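Local coordinates for insecticidal crystal protein Cry7Cal (Bacillus thuringiensis, PDB 5ZI1) that probably acts as a pore-forming insecticidal toxin that recognises receptors in the insect gut, as other three-domain delta endotoxins do, at residues 522-536 against 584-598. Residues are numbered along the deposited sequence; the frame is centred on the assembly and turned at random.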
loop_
_atom_site.group_PDB
_atom_site.type_symbol
_atom_site.label_atom_id
_atom_site.label_comp_id
_atom_site.label_asym_id
_atom_site.label_seq_id
_atom_site.Cartn_x
_atom_site.Cartn_y
_atom_site.Cartn_z
ATOM N N ILE A 522 -16.672 22.470 -5.314
ATOM C CA ILE A 522 -15.499 21.872 -4.687
ATOM C C ILE A 522 -14.610 22.927 -4.022
ATOM O O ILE A 522 -14.615 24.108 -4.371
ATOM C CB ILE A 522 -14.659 21.069 -5.702
ATOM C CG1 ILE A 522 -14.289 21.982 -6.898
ATOM C CG2 ILE A 522 -15.387 19.746 -6.100
ATOM C CD1 ILE A 522 -13.286 21.375 -7.888
ATOM N N LYS A 523 -13.832 22.454 -3.052
ATOM C CA LYS A 523 -12.564 23.051 -2.665
ATOM C C LYS A 523 -11.514 21.990 -2.971
ATOM O O LYS A 523 -11.774 20.797 -2.766
ATOM C CB LYS A 523 -12.570 23.403 -1.180
ATOM C CG LYS A 523 -13.007 24.802 -0.881
ATOM C CD LYS A 523 -12.522 25.245 0.479
ATOM C CE LYS A 523 -13.349 24.561 1.551
ATOM N NZ LYS A 523 -13.037 25.176 2.867
ATOM N N VAL A 524 -10.355 22.404 -3.474
ATOM C CA VAL A 524 -9.235 21.500 -3.706
ATOM C C VAL A 524 -8.169 21.770 -2.652
ATOM O O VAL A 524 -7.602 22.867 -2.591
ATOM C CB VAL A 524 -8.670 21.663 -5.125
ATOM C CG1 VAL A 524 -7.369 20.885 -5.304
ATOM C CG2 VAL A 524 -9.683 21.197 -6.148
ATOM N N ARG A 525 -7.887 20.766 -1.831
ATOM C CA ARG A 525 -6.836 20.831 -0.829
ATOM C C ARG A 525 -5.713 19.895 -1.251
ATOM O O ARG A 525 -5.918 18.682 -1.365
ATOM C CB ARG A 525 -7.376 20.449 0.543
ATOM C CG ARG A 525 -6.392 20.633 1.685
ATOM C CD ARG A 525 -7.108 20.469 3.005
ATOM N NE ARG A 525 -7.540 19.100 3.218
ATOM C CZ ARG A 525 -8.328 18.700 4.214
ATOM N NH1 ARG A 525 -8.793 19.569 5.090
ATOM N NH2 ARG A 525 -8.657 17.422 4.340
ATOM N N VAL A 526 -4.549 20.461 -1.504
ATOM C CA VAL A 526 -3.358 19.697 -1.835
ATOM C C VAL A 526 -2.567 19.415 -0.561
ATOM O O VAL A 526 -2.379 20.301 0.282
ATOM C CB VAL A 526 -2.503 20.454 -2.854
ATOM C CG1 VAL A 526 -1.211 19.715 -3.093
ATOM C CG2 VAL A 526 -3.288 20.652 -4.142
ATOM N N ARG A 527 -2.138 18.169 -0.397
ATOM C CA ARG A 527 -1.208 17.789 0.653
ATOM C C ARG A 527 0.178 17.789 0.020
ATOM O O ARG A 527 0.469 16.945 -0.841
ATOM C CB ARG A 527 -1.577 16.428 1.233
ATOM C CG ARG A 527 -0.584 15.874 2.233
ATOM C CD ARG A 527 -1.171 14.699 2.977
ATOM N NE ARG A 527 -0.490 14.497 4.255
ATOM C CZ ARG A 527 0.612 13.769 4.416
ATOM N NH1 ARG A 527 1.183 13.176 3.373
ATOM N NH2 ARG A 527 1.158 13.652 5.626
ATOM N N TYR A 528 1.020 18.748 0.432
ATOM C CA TYR A 528 2.245 19.080 -0.285
ATOM C C TYR A 528 3.397 19.301 0.690
ATOM O O TYR A 528 3.219 19.381 1.910
ATOM C CB TYR A 528 2.067 20.339 -1.133
ATOM C CG TYR A 528 2.251 21.594 -0.317
ATOM C CD1 TYR A 528 1.259 22.037 0.533
ATOM C CD2 TYR A 528 3.432 22.316 -0.374
ATOM C CE1 TYR A 528 1.434 23.180 1.313
ATOM C CE2 TYR A 528 3.621 23.447 0.396
ATOM C CZ TYR A 528 2.612 23.882 1.235
ATOM O OH TYR A 528 2.780 25.022 2.003
ATOM N N ALA A 529 4.594 19.415 0.121
ATOM C CA ALA A 529 5.797 19.772 0.845
ATOM C C ALA A 529 6.649 20.621 -0.082
ATOM O O ALA A 529 6.626 20.423 -1.301
ATOM C CB ALA A 529 6.576 18.539 1.312
ATOM N N ALA A 530 7.377 21.584 0.494
ATOM C CA ALA A 530 8.137 22.504 -0.338
ATOM C C ALA A 530 9.296 23.064 0.467
ATOM O O ALA A 530 9.200 23.221 1.685
ATOM C CB ALA A 530 7.255 23.645 -0.874
ATOM N N THR A 531 10.393 23.351 -0.242
ATOM C CA THR A 531 11.601 23.958 0.300
ATOM C C THR A 531 11.625 25.469 0.124
ATOM O O THR A 531 12.591 26.116 0.552
ATOM C CB THR A 531 12.838 23.368 -0.375
ATOM O OG1 THR A 531 12.707 23.507 -1.792
ATOM C CG2 THR A 531 12.999 21.888 -0.028
ATOM N N GLY A 532 10.601 26.038 -0.510
ATOM C CA GLY A 532 10.520 27.472 -0.703
ATOM C C GLY A 532 9.086 27.864 -0.970
ATOM O O GLY A 532 8.180 27.027 -0.998
ATOM N N ASP A 533 8.898 29.156 -1.193
ATOM C CA ASP A 533 7.584 29.755 -1.363
ATOM C C ASP A 533 7.181 29.740 -2.833
ATOM O O ASP A 533 8.029 29.762 -3.730
ATOM C CB ASP A 533 7.581 31.208 -0.844
ATOM C CG ASP A 533 8.290 31.367 0.513
ATOM O OD1 ASP A 533 8.298 30.409 1.327
ATOM O OD2 ASP A 533 8.829 32.466 0.780
ATOM N N GLY A 534 5.879 29.745 -3.076
ATOM C CA GLY A 534 5.408 29.915 -4.437
ATOM C C GLY A 534 3.903 29.960 -4.522
ATOM O O GLY A 534 3.212 30.124 -3.511
ATOM N N VAL A 535 3.398 29.781 -5.748
ATOM C CA VAL A 535 1.984 29.938 -6.060
ATOM C C VAL A 535 1.521 28.733 -6.868
ATOM O O VAL A 535 2.172 28.343 -7.843
ATOM C CB VAL A 535 1.721 31.254 -6.824
ATOM C CG1 VAL A 535 0.289 31.324 -7.290
ATOM C CG2 VAL A 535 2.036 32.445 -5.936
ATOM N N MET A 536 0.396 28.149 -6.463
ATOM C CA MET A 536 -0.176 26.967 -7.085
ATOM C C MET A 536 -1.549 27.307 -7.661
ATOM O O MET A 536 -2.186 28.284 -7.262
ATOM C CB MET A 536 -0.278 25.819 -6.057
ATOM C CG MET A 536 -0.443 24.417 -6.644
ATOM S SD MET A 536 -0.537 23.115 -5.373
ATOM C CE MET A 536 1.132 23.191 -4.696
ATOM N N ASN A 584 6.217 33.457 -10.007
ATOM C CA ASN A 584 6.071 33.891 -8.625
ATOM C C ASN A 584 6.448 32.795 -7.637
ATOM O O ASN A 584 6.084 32.864 -6.457
ATOM C CB ASN A 584 4.640 34.367 -8.386
ATOM C CG ASN A 584 4.194 35.387 -9.414
ATOM O OD1 ASN A 584 3.634 35.037 -10.461
ATOM N ND2 ASN A 584 4.445 36.661 -9.122
ATOM N N THR A 585 7.174 31.787 -8.093
ATOM C CA THR A 585 7.602 30.684 -7.249
ATOM C C THR A 585 9.114 30.746 -7.097
ATOM O O THR A 585 9.835 31.006 -8.066
ATOM C CB THR A 585 7.157 29.338 -7.850
ATOM O OG1 THR A 585 5.725 29.273 -7.857
ATOM C CG2 THR A 585 7.703 28.149 -7.048
ATOM N N SER A 586 9.592 30.523 -5.878
ATOM C CA SER A 586 11.023 30.559 -5.621
ATOM C C SER A 586 11.729 29.413 -6.353
ATOM O O SER A 586 11.110 28.579 -7.016
ATOM C CB SER A 586 11.295 30.480 -4.122
ATOM O OG SER A 586 10.831 29.242 -3.595
ATOM N N ASN A 587 13.056 29.384 -6.232
ATOM C CA ASN A 587 13.870 28.339 -6.844
ATOM C C ASN A 587 13.954 27.180 -5.853
ATOM O O ASN A 587 14.932 27.006 -5.130
ATOM C CB ASN A 587 15.243 28.883 -7.213
ATOM C CG ASN A 587 16.092 27.874 -7.941
ATOM O OD1 ASN A 587 15.659 26.752 -8.198
ATOM N ND2 ASN A 587 17.314 28.266 -8.281
ATOM N N CYS A 588 12.892 26.381 -5.818
ATOM C CA CYS A 588 12.715 25.395 -4.767
ATOM C C CYS A 588 12.256 24.070 -5.369
ATOM O O CYS A 588 12.139 23.916 -6.589
ATOM C CB CYS A 588 11.703 25.883 -3.730
ATOM S SG CYS A 588 10.047 26.081 -4.412
ATOM N N THR A 589 11.991 23.115 -4.481
ATOM C CA THR A 589 11.431 21.814 -4.811
ATOM C C THR A 589 10.083 21.699 -4.116
ATOM O O THR A 589 9.934 22.120 -2.961
ATOM C CB THR A 589 12.397 20.674 -4.383
ATOM O OG1 THR A 589 13.538 20.684 -5.243
ATOM C CG2 THR A 589 11.753 19.294 -4.482
ATOM N N ILE A 590 9.097 21.172 -4.844
ATOM C CA ILE A 590 7.737 20.975 -4.357
ATOM C C ILE A 590 7.388 19.503 -4.515
ATOM O O ILE A 590 7.663 18.895 -5.556
ATOM C CB ILE A 590 6.714 21.848 -5.120
ATOM C CG1 ILE A 590 7.025 23.335 -4.960
ATOM C CG2 ILE A 590 5.300 21.562 -4.662
ATOM C CD1 ILE A 590 7.558 23.940 -6.213
ATOM N N TYR A 591 6.782 18.931 -3.482
ATOM C CA TYR A 591 6.305 17.561 -3.520
ATOM C C TYR A 591 4.793 17.579 -3.402
ATOM O O TYR A 591 4.248 18.272 -2.539
ATOM C CB TYR A 591 6.916 16.729 -2.392
ATOM C CG TYR A 591 8.416 16.740 -2.382
ATOM C CD1 TYR A 591 9.116 17.705 -1.655
ATOM C CD2 TYR A 591 9.144 15.784 -3.097
ATOM C CE1 TYR A 591 10.490 17.726 -1.643
ATOM C CE2 TYR A 591 10.529 15.787 -3.081
ATOM C CZ TYR A 591 11.195 16.754 -2.352
ATOM O OH TYR A 591 12.574 16.766 -2.345
ATOM N N ILE A 592 4.121 16.843 -4.280
ATOM C CA ILE A 592 2.671 16.738 -4.276
ATOM C C ILE A 592 2.338 15.305 -3.903
ATOM O O ILE A 592 2.740 14.366 -4.599
ATOM C CB ILE A 592 2.057 17.104 -5.636
ATOM C CG1 ILE A 592 2.549 18.469 -6.126
ATOM C CG2 ILE A 592 0.525 17.020 -5.579
ATOM C CD1 ILE A 592 2.047 19.655 -5.321
ATOM N N ASP A 593 1.615 15.135 -2.808
ATOM C CA ASP A 593 1.234 13.807 -2.367
ATOM C C ASP A 593 -0.194 13.519 -2.826
ATOM O O ASP A 593 -0.391 12.852 -3.847
ATOM C CB ASP A 593 1.404 13.707 -0.848
ATOM C CG ASP A 593 0.802 12.446 -0.267
ATOM O OD1 ASP A 593 0.745 11.422 -0.985
ATOM O OD2 ASP A 593 0.371 12.486 0.914
ATOM N N LYS A 594 -1.193 14.045 -2.118
ATOM C CA LYS A 594 -2.588 13.777 -2.422
ATOM C C LYS A 594 -3.305 15.048 -2.871
ATOM O O LYS A 594 -2.933 16.180 -2.505
ATOM C CB LYS A 594 -3.316 13.193 -1.206
ATOM C CG LYS A 594 -2.641 11.978 -0.588
ATOM C CD LYS A 594 -2.705 10.737 -1.516
ATOM C CE LYS A 594 -1.934 9.549 -0.904
ATOM N NZ LYS A 594 -2.407 9.210 0.476
ATOM N N ILE A 595 -4.352 14.842 -3.667
ATOM C CA ILE A 595 -5.267 15.902 -4.067
ATOM C C ILE A 595 -6.596 15.601 -3.413
ATOM O O ILE A 595 -7.143 14.504 -3.594
ATOM C CB ILE A 595 -5.416 15.981 -5.584
ATOM C CG1 ILE A 595 -4.049 15.802 -6.231
ATOM C CG2 ILE A 595 -6.043 17.302 -5.959
ATOM C CD1 ILE A 595 -3.152 16.968 -5.965
ATOM N N GLU A 596 -7.122 16.557 -2.650
ATOM C CA GLU A 596 -8.336 16.309 -1.884
ATOM C C GLU A 596 -9.431 17.253 -2.340
ATOM O O GLU A 596 -9.273 18.480 -2.281
ATOM C CB GLU A 596 -8.083 16.426 -0.386
ATOM C CG GLU A 596 -7.161 15.343 0.124
ATOM C CD GLU A 596 -6.778 15.552 1.563
ATOM O OE1 GLU A 596 -7.072 16.654 2.085
ATOM O OE2 GLU A 596 -6.193 14.620 2.172
ATOM N N PHE A 597 -10.530 16.664 -2.799
ATOM C CA PHE A 597 -11.710 17.380 -3.245
ATOM C C PHE A 597 -12.674 17.439 -2.071
ATOM O O PHE A 597 -13.214 16.415 -1.644
ATOM C CB PHE A 597 -12.303 16.690 -4.469
ATOM C CG PHE A 597 -11.370 16.697 -5.640
ATOM C CD1 PHE A 597 -10.392 15.735 -5.765
ATOM C CD2 PHE A 597 -11.428 17.703 -6.583
ATOM C CE1 PHE A 597 -9.497 15.754 -6.836
ATOM C CE2 PHE A 597 -10.537 17.729 -7.651
ATOM C CZ PHE A 597 -9.570 16.754 -7.774
ATOM N N ILE A 598 -12.850 18.634 -1.533
ATOM C CA ILE A 598 -13.649 18.861 -0.338
ATOM C C ILE A 598 -15.020 19.359 -0.784
ATOM O O ILE A 598 -15.089 20.287 -1.605
ATOM C CB ILE A 598 -12.956 19.869 0.598
ATOM C CG1 ILE A 598 -11.649 19.252 1.131
ATOM C CG2 ILE A 598 -13.890 20.327 1.735
ATOM C CD1 ILE A 598 -10.725 20.244 1.775
#
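Arg525 and Glu596 face each other across antiparallel strands 522-530 and 589-598 in a salt bridge. The extended glutamate presents OE1, which takes both Arg525 NE (2.7 Å) and Arg525 NH2 in the guanidinium plane. The carboxylate is turned 61° from that plane. Flat and broad, the guanidinium is also a shelf for an aliphatic tip: Ile598 CD1 rests 3.6 Å above one face, offset toward the rim. Tyr241 and Gln470 hold Glu596 OE2, while Tyr241 makes a cation-pi contact with Arg525.

Farther along, Asp593 and Lys594 both oppose Arg527 in a classic beta bulge. The extra residue brings the aspartate toward the partner strand, where Arg527 NH1 donates to Asp593 OD2 in a 2.7 Å salt bridge. It arrives on the anti side, 30° out of the carboxylate plane.

The other face is apolar and interlocked. Val524 divides its methyls between two neighbours, CG2 lying 3.9 Å from Phe597 CE2 and CG1 against Ile595. Ile592 CD1 is the bump that enters the hollow between Val526 CG1 and Met536 CE, 3.7 Å from the latter; the flexible thioether suits this place, chi3 (-67°) swinging its methyl inward.

Past Ala530 hydroxyls take over: Thr531 OG1 accepts from Thr589 N, and Asp533 O receives both the N and OG of Ser586. Gly532 and Gly534, bare of side chains, let Cys588, Ser586 and Thr585 press close. The bulged ladder belongs to one sheet, and the turn after Ala530 leads into strand 534-538 of the other, within the beta sandwich of domain III of three-domain Cry toxins.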